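Local structure of leucine-rich-repeat protein (Methanosarcina barkeri, 4WNR) at residues K43-G48 against S115-V120. The protein binds GDP and magnesium through its Roc G-domain, followed here by the COR-A region, and is probably a Roco-type protein serine/threonine kinase. Numbering follows the deposited sequence.
Sequences KVLLVG and SLYILV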
loop_
_atom_site.group_PDB
_atom_site.type_symbol
_atom_site.label_atom_id
_atom_site.label_comp_id
_atom_site.label_asym_id
_atom_site.label_seq_id
_atom_site.Cartn_x
_atom_site.Cartn_y
_atom_site.Cartn_z
ATOM N N LYS A 43 -0.348 8.094 -3.938
ATOM C CA LYS A 43 -0.824 7.098 -2.984
ATOM C C LYS A 43 -0.472 7.562 -1.574
ATOM O O LYS A 43 0.686 7.870 -1.291
ATOM C CB LYS A 43 -0.202 5.727 -3.262
ATOM C CG LYS A 43 -0.783 4.613 -2.402
ATOM C CD LYS A 43 -0.413 3.229 -2.914
ATOM C CE LYS A 43 1.047 2.906 -2.657
ATOM N NZ LYS A 43 1.416 1.559 -3.173
ATOM N N VAL A 44 -1.476 7.626 -0.704
ATOM C CA VAL A 44 -1.274 8.006 0.694
ATOM C C VAL A 44 -1.435 6.767 1.570
ATOM O O VAL A 44 -2.471 6.100 1.533
ATOM C CB VAL A 44 -2.255 9.110 1.138
ATOM C CG1 VAL A 44 -2.070 9.440 2.613
ATOM C CG2 VAL A 44 -2.052 10.362 0.301
ATOM N N LEU A 45 -0.408 6.473 2.361
ATOM C CA LEU A 45 -0.362 5.253 3.165
ATOM C C LEU A 45 -0.536 5.551 4.651
ATOM O O LEU A 45 0.351 6.130 5.282
ATOM C CB LEU A 45 0.966 4.529 2.930
ATOM C CG LEU A 45 1.152 3.966 1.516
ATOM C CD1 LEU A 45 2.623 3.833 1.164
ATOM C CD2 LEU A 45 0.441 2.628 1.366
ATOM N N LEU A 46 -1.685 5.157 5.199
ATOM C CA LEU A 46 -1.940 5.255 6.636
ATOM C C LEU A 46 -1.204 4.112 7.329
ATOM O O LEU A 46 -1.547 2.948 7.143
ATOM C CB LEU A 46 -3.444 5.170 6.940
ATOM C CG LEU A 46 -4.348 6.387 6.685
ATOM C CD1 LEU A 46 -3.989 7.543 7.606
ATOM C CD2 LEU A 46 -4.308 6.824 5.229
ATOM N N VAL A 47 -0.178 4.443 8.106
ATOM C CA VAL A 47 0.615 3.428 8.809
ATOM C C VAL A 47 0.744 3.745 10.297
ATOM O O VAL A 47 0.572 4.886 10.723
ATOM C CB VAL A 47 2.014 3.243 8.184
ATOM C CG1 VAL A 47 1.891 2.644 6.792
ATOM C CG2 VAL A 47 2.783 4.557 8.137
ATOM N N GLY A 48 1.049 2.712 11.075
ATOM C CA GLY A 48 1.093 2.807 12.537
ATOM C C GLY A 48 0.515 1.559 13.177
ATOM O O GLY A 48 -0.060 0.713 12.489
ATOM N N SER A 115 5.502 8.273 -2.889
ATOM C CA SER A 115 4.194 8.257 -2.240
ATOM C C SER A 115 4.198 9.259 -1.087
ATOM O O SER A 115 5.131 10.050 -0.959
ATOM C CB SER A 115 3.892 6.847 -1.722
ATOM O OG SER A 115 4.004 5.885 -2.758
ATOM N N LEU A 116 3.147 9.242 -0.270
ATOM C CA LEU A 116 3.107 10.028 0.967
ATOM C C LEU A 116 2.663 9.140 2.125
ATOM O O LEU A 116 1.780 8.295 1.970
ATOM C CB LEU A 116 2.172 11.229 0.822
ATOM C CG LEU A 116 2.223 12.261 1.957
ATOM C CD1 LEU A 116 2.121 13.678 1.411
ATOM C CD2 LEU A 116 1.137 12.015 2.997
ATOM N N TYR A 117 3.285 9.340 3.285
ATOM C CA TYR A 117 3.013 8.523 4.465
ATOM C C TYR A 117 2.399 9.347 5.589
ATOM O O TYR A 117 2.824 10.474 5.847
ATOM C CB TYR A 117 4.302 7.859 4.957
ATOM C CG TYR A 117 4.757 6.715 4.083
ATOM C CD1 TYR A 117 5.452 6.951 2.900
ATOM C CD2 TYR A 117 4.486 5.396 4.435
ATOM C CE1 TYR A 117 5.867 5.903 2.093
ATOM C CE2 TYR A 117 4.899 4.342 3.636
ATOM C CZ TYR A 117 5.589 4.600 2.468
ATOM O OH TYR A 117 5.994 3.551 1.675
ATOM N N ILE A 118 1.393 8.772 6.242
ATOM C CA ILE A 118 0.801 9.351 7.446
ATOM C C ILE A 118 1.013 8.376 8.602
ATOM O O ILE A 118 0.378 7.320 8.659
ATOM C CB ILE A 118 -0.701 9.647 7.257
ATOM C CG1 ILE A 118 -0.894 10.713 6.174
ATOM C CG2 ILE A 118 -1.328 10.113 8.567
ATOM C CD1 ILE A 118 -2.331 10.901 5.734
ATOM N N LEU A 119 1.920 8.732 9.509
ATOM C CA LEU A 119 2.228 7.906 10.677
ATOM C C LEU A 119 1.334 8.296 11.852
ATOM O O LEU A 119 1.474 9.386 12.404
ATOM C CB LEU A 119 3.704 8.055 11.064
ATOM C CG LEU A 119 4.186 7.318 12.319
ATOM C CD1 LEU A 119 3.873 5.831 12.252
ATOM C CD2 LEU A 119 5.678 7.542 12.516
ATOM N N VAL A 120 0.421 7.404 12.224
ATOM C CA VAL A 120 -0.485 7.640 13.350
ATOM C C VAL A 120 0.059 6.981 14.618
ATOM O O VAL A 120 0.414 5.801 14.611
ATOM C CB VAL A 120 -1.903 7.109 13.067
ATOM C CG1 VAL A 120 -2.867 7.550 14.161
ATOM C CG2 VAL A 120 -2.394 7.589 11.709
#
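K43 accepts the first of five backbone hydrogen bonds that join two parallel strands in register, its O lying 3.0 Å from L116 N. The K43 side chain belongs to the surroundings: its NZ bonds to F110 O and makes a cation-pi contact with W95. V44 lies beside L116, and its CG1, anti to the backbone N (chi1 177°), reaches diagonally to I118 CD1 at 3.5 Å. L45 uses both backbone polar groups, N bonding to L116 O and O receiving I118 N in a nearly straight bond (177° at the hydrogen). On the opposite face of the sheet from V44, the side chains of L45 and Y117 run alongside each other; L45 CD1 lies 3.3 Å from Y117 CZ, and L45 CB lies near Y117 CD2. An alanine at Y117 would probably open a gap beside L45 CD1 and V47 CG2 and leave S112 O without its hydroxyl partner. L46 returns to the face of V44, its CD1 packing 3.8 Å from I118 CG2. V47 N bonds to I118 O, V47 O takes V120 N at 2.9 Å, and V47 CG2 sits at the edge of the Y117 ring. G48, the first glycine of the P-loop pattern, follows where the strand leads toward the GDP site, and V120 closes the pairing beside G53 and K54. Strand 88-96 flanks 43-47 and strand 145-149 flanks 116-120, both parallel, as in the core of a Ras-like G-domain; helix 129-140 covers the face of V47, Y117 and L119, and helix 186-198 that of V44, L116 and I118.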